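Local coordinates for epsin-2 (PDB 6ENR), which binds membranes enriched in phosphatidylinositol 3,5- and 4,5-bisphosphate through its ENTH domain and is required for endocytosis and actin localization, at residues 50-53 against 54-58; 118-121 against 122-125. All coordinates share one frame; numbering follows the deposited sequence.

How the interactions relate
Both interactions are local, between residues a few positions apart: one within a helix, the other where the chain enters one. All four segments belong to the all-helical ENTH domain. From the N terminus, the chain passes through helices 19-26 and 36-45 before reaching interaction 1, near the start of helix 49-63. Helices 70-86, 89-97 and 99-105 follow, and interaction 2 then covers the entry into helix 120-134. Neither contact closes a loop, and they lie in series without nesting or crossing. Their centres are 24 Å apart, on opposite sides of the chain's centre, and their nearest atoms about 14 Å. Helix 70-86 joins them indirectly: Leu80 and Leu83 touch interaction 1, whereas Ala74, Leu77 and Thr78 meet interaction 2.

Interaction 1: 50-53 against 54-58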
loop_
_atom_site.group_PDB
_atom_site.type_symbol
_atom_site.label_atom_id
_atom_site.label_comp_id
_atom_site.label_asym_id
_atom_site.label_seq_id
_atom_site.Cartn_x
_atom_site.Cartn_y
_atom_site.Cartn_z
ATOM N N VAL A 50 -5.769 -17.026 2.027
ATOM C CA VAL A 50 -4.474 -17.291 2.582
ATOM C C VAL A 50 -3.470 -16.311 2.019
ATOM O O VAL A 50 -2.731 -15.658 2.724
ATOM C CB VAL A 50 -4.034 -18.737 2.276
ATOM C CG1 VAL A 50 -2.543 -18.966 2.644
ATOM C CG2 VAL A 50 -4.932 -19.657 3.061
ATOM N N ASP A 51 -3.491 -16.134 0.708
ATOM C CA ASP A 51 -2.592 -15.088 0.152
ATOM C C ASP A 51 -2.871 -13.722 0.716
ATOM O O ASP A 51 -1.908 -12.930 1.003
ATOM C CB ASP A 51 -2.726 -15.036 -1.362
ATOM C CG ASP A 51 -2.003 -16.199 -2.057
ATOM O OD1 ASP A 51 -0.954 -16.712 -1.575
ATOM O OD2 ASP A 51 -2.437 -16.561 -3.164
ATOM N N PHE A 52 -4.136 -13.405 0.812
ATOM C CA PHE A 52 -4.569 -12.117 1.437
ATOM C C PHE A 52 -3.941 -11.942 2.797
ATOM O O PHE A 52 -3.367 -10.885 3.137
ATOM C CB PHE A 52 -6.076 -12.050 1.515
ATOM C CG PHE A 52 -6.598 -10.796 2.213
ATOM C CD1 PHE A 52 -6.874 -9.628 1.493
ATOM C CD2 PHE A 52 -6.886 -10.775 3.574
ATOM C CE1 PHE A 52 -7.334 -8.463 2.111
ATOM C CE2 PHE A 52 -7.374 -9.600 4.186
ATOM C CZ PHE A 52 -7.578 -8.450 3.456
ATOM N N PHE A 53 -4.026 -12.971 3.632
ATOM C CA PHE A 53 -3.411 -12.905 4.946
ATOM C C PHE A 53 -1.930 -12.552 4.877
ATOM O O PHE A 53 -1.379 -11.720 5.667
ATOM C CB PHE A 53 -3.563 -14.244 5.697
ATOM C CG PHE A 53 -2.767 -14.294 6.990
ATOM C CD1 PHE A 53 -3.280 -13.740 8.142
ATOM C CD2 PHE A 53 -1.446 -14.744 6.985
ATOM C CE1 PHE A 53 -2.554 -13.813 9.338
ATOM C CE2 PHE A 53 -0.682 -14.758 8.162
ATOM C CZ PHE A 53 -1.236 -14.272 9.324
ATOM N N GLU A 54 -1.243 -13.211 3.977
ATOM C CA GLU A 54 0.167 -12.975 3.830
ATOM C C GLU A 54 0.509 -11.579 3.324
ATOM O O GLU A 54 1.412 -10.897 3.873
ATOM C CB GLU A 54 0.885 -14.036 2.961
ATOM C CG GLU A 54 2.378 -13.708 2.912
ATOM C CD GLU A 54 2.989 -13.569 4.320
ATOM O OE1 GLU A 54 2.676 -14.505 5.114
ATOM O OE2 GLU A 54 3.703 -12.523 4.643
ATOM N N ILE A 55 -0.238 -11.146 2.332
ATOM C CA ILE A 55 0.014 -9.863 1.731
ATOM C C ILE A 55 -0.182 -8.752 2.768
ATOM O O ILE A 55 0.711 -7.896 2.945
ATOM C CB ILE A 55 -0.902 -9.637 0.512
ATOM C CG1 ILE A 55 -0.482 -10.614 -0.617
ATOM C CG2 ILE A 55 -0.742 -8.229 0.001
ATOM C CD1 ILE A 55 -1.499 -10.744 -1.691
ATOM N N MET A 56 -1.333 -8.775 3.419
ATOM C CA MET A 56 -1.732 -7.725 4.394
ATOM C C MET A 56 -0.877 -7.779 5.628
ATOM O O MET A 56 -0.593 -6.748 6.225
ATOM C CB MET A 56 -3.229 -7.830 4.684
ATOM C CG MET A 56 -4.213 -7.712 3.511
ATOM S SD MET A 56 -3.804 -6.465 2.201
ATOM C CE MET A 56 -4.310 -4.974 3.012
ATOM N N ASP A 57 -0.394 -8.976 6.014
ATOM C CA ASP A 57 0.538 -9.096 7.142
ATOM C C ASP A 57 1.808 -8.284 6.883
ATOM O O ASP A 57 2.296 -7.510 7.780
ATOM C CB ASP A 57 0.893 -10.533 7.414
ATOM C CG ASP A 57 1.563 -10.741 8.772
ATOM O OD1 ASP A 57 1.036 -10.314 9.825
ATOM O OD2 ASP A 57 2.576 -11.377 8.765
ATOM N N MET A 58 2.376 -8.477 5.703
ATOM C CA MET A 58 3.574 -7.767 5.325
ATOM C C MET A 58 3.341 -6.298 5.128
ATOM O O MET A 58 4.205 -5.448 5.503
ATOM C CB MET A 58 4.179 -8.331 4.030
ATOM C CG MET A 58 5.482 -7.643 3.597
ATOM S SD MET A 58 6.754 -7.555 4.890
ATOM C CE MET A 58 6.954 -9.334 5.087
#
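The backbone of residues 50-58 is a regular alpha-helix in which Val50, Asp51, Phe52 and Phe53 each offer a carbonyl to the amide four residues on, the bond from Met56 N to Phe52 O being 2.9 Å long and nearly straight at 171°. On this first part of helix 49-63 of the ENTH domain, Phe52 and Met56 form an i to i+4 Met-aromatic pair. Met56 CG lies over one face of the Phe52 ring, 3.5 Å from its centroid, in a CH-pi contact displaced toward CZ, its closest ring atom. The sulfur follows obliquely, with Met56 SD 4.6 Å from that centroid. Phe52 CG is trans to the backbone N (chi1 177°), which sets CG beside the carbonyl carbon and sends the ring along the helix to the methionine. Trp94 of helix 89-97 touches both side chains, while Leu80 and Leu83 of helix 70-86 pack on the buried Met56. An alanine in place of Phe52 would strip the ring from Met56 CG and is likely to leave the methionine freer to turn against Trp94. Ile55, just before Met56, folds back over the Asp51 carbonyl and packs among helices 19-26, 36-45 and 70-86. The Asp51 carboxylate accepts a hydrogen bond from Thr19 through OD1, and Ile55 CG1 rests 3.2 Å from Asp51 O.

Interaction 2: 118-121 against 122-125; sequences EGQI and IRVK
Ile121 reaches forward along the helix to Val124 and Lys125, its CD1 approaching Val124 CB at 4.2 Å as the two side chains cross at a slant. Its CG1 is trans to the backbone N (chi1 -177°), which carries CD1 toward the next turn and leaves CG2 wedged between the backbone N and the carbonyl carbon. The Ile121 carbonyl receives Lys125 N at 3.0 Å from Ile121 O, and the aliphatic part of the lysine passes the same oxygen, with Lys125 CG 3.2 Å from Ile121 O. Farther out, the ammonium of Lys125 hydrogen-bonds Thr78 of helix 70-86.

The backbone bond belongs to the first turns of helix 120-134 of the ENTH domain, where Gly119 O also accepts Arg123 N in an almost straight bond. Ile122, which is buried, brings its CB to 3.5 Å from Gly119 O and packs on Ala74 and Leu77 of helix 70-86 and on Phe108.

Gln120 meets Arg123 through its carbon chain, Gln120 CG lying 3.9 Å from Arg123 NH2. The two side chains cross at about a right angle, their amide and guanidinium planes turned 44° apart. A bend at chi3 of Arg123 (-65°) brings the guanidinium back over the start of the helix, and Gln120 CA sits 3.6 Å above its plane, toward the rim. Asp117 forms a salt bridge with Arg123 NH2, and the Phe108 carbonyl accepts a hydrogen bond from Arg123 NH1, two grips that probably fix the rotation of the guanidinium.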
loop_
_atom_site.group_PDB
_atom_site.type_symbol
_atom_site.label_atom_id
_atom_site.label_comp_id
_atom_site.label_asym_id
_atom_site.label_seq_id
_atom_site.Cartn_x
_atom_site.Cartn_y
_atom_site.Cartn_z
ATOM N N GLU A 118 12.028 13.232 2.570
ATOM C CA GLU A 118 11.673 12.039 1.779
ATOM C C GLU A 118 10.226 11.658 2.010
ATOM O O GLU A 118 9.665 10.821 1.297
ATOM C CB GLU A 118 12.551 10.849 2.219
ATOM C CG GLU A 118 14.041 11.163 2.387
ATOM C CD GLU A 118 14.794 10.994 1.129
ATOM O OE1 GLU A 118 14.230 11.409 0.115
ATOM O OE2 GLU A 118 15.948 10.474 1.201
ATOM N N GLY A 119 9.615 12.272 3.018
ATOM C CA GLY A 119 8.278 11.974 3.387
ATOM C C GLY A 119 7.256 12.586 2.487
ATOM O O GLY A 119 6.110 12.213 2.558
ATOM N N GLN A 120 7.667 13.462 1.584
ATOM C CA GLN A 120 6.719 14.333 0.939
ATOM C C GLN A 120 5.751 13.482 0.123
ATOM O O GLN A 120 4.538 13.644 0.235
ATOM C CB GLN A 120 7.441 15.360 0.059
ATOM C CG GLN A 120 6.633 16.576 -0.392
ATOM C CD GLN A 120 7.247 17.310 -1.609
ATOM O OE1 GLN A 120 8.344 17.910 -1.529
ATOM N NE2 GLN A 120 6.525 17.278 -2.744
ATOM N N ILE A 121 6.281 12.554 -0.643
ATOM C CA ILE A 121 5.445 11.737 -1.508
ATOM C C ILE A 121 4.536 10.761 -0.750
ATOM O O ILE A 121 3.446 10.505 -1.181
ATOM C CB ILE A 121 6.256 10.997 -2.613
ATOM C CG1 ILE A 121 5.313 10.222 -3.538
ATOM C CG2 ILE A 121 7.325 10.050 -2.081
ATOM C CD1 ILE A 121 4.302 11.116 -4.217
ATOM N N ILE A 122 4.995 10.205 0.351
ATOM C CA ILE A 122 4.134 9.430 1.217
ATOM C C ILE A 122 2.875 10.213 1.697
ATOM O O ILE A 122 1.756 9.702 1.753
ATOM C CB ILE A 122 4.909 8.951 2.432
ATOM C CG1 ILE A 122 5.866 7.813 2.032
ATOM C CG2 ILE A 122 3.984 8.407 3.472
ATOM C CD1 ILE A 122 6.956 7.592 3.006
ATOM N N ARG A 123 3.121 11.423 2.136
ATOM C CA ARG A 123 2.042 12.323 2.577
ATOM C C ARG A 123 1.066 12.521 1.492
ATOM O O ARG A 123 -0.164 12.451 1.694
ATOM C CB ARG A 123 2.605 13.628 3.018
ATOM C CG ARG A 123 3.479 13.459 4.247
ATOM C CD ARG A 123 3.653 14.772 5.060
ATOM N NE ARG A 123 4.369 15.802 4.300
ATOM C CZ ARG A 123 5.705 15.942 4.247
ATOM N NH1 ARG A 123 6.527 15.071 4.852
ATOM N NH2 ARG A 123 6.234 16.909 3.509
ATOM N N VAL A 124 1.605 12.769 0.326
ATOM C CA VAL A 124 0.735 13.013 -0.838
ATOM C C VAL A 124 -0.183 11.808 -1.071
ATOM O O VAL A 124 -1.412 11.994 -1.113
ATOM C CB VAL A 124 1.523 13.406 -2.085
ATOM C CG1 VAL A 124 0.608 13.439 -3.304
ATOM C CG2 VAL A 124 2.124 14.778 -1.880
ATOM N N LYS A 125 0.420 10.622 -1.124
ATOM C CA LYS A 125 -0.327 9.385 -1.430
ATOM C C LYS A 125 -1.297 9.026 -0.295
ATOM O O LYS A 125 -2.384 8.551 -0.540
ATOM C CB LYS A 125 0.564 8.167 -1.509
ATOM C CG LYS A 125 1.738 8.091 -2.412
ATOM C CD LYS A 125 2.644 6.902 -1.904
ATOM C CE LYS A 125 3.557 6.274 -2.967
ATOM N NZ LYS A 125 2.761 5.892 -4.246
#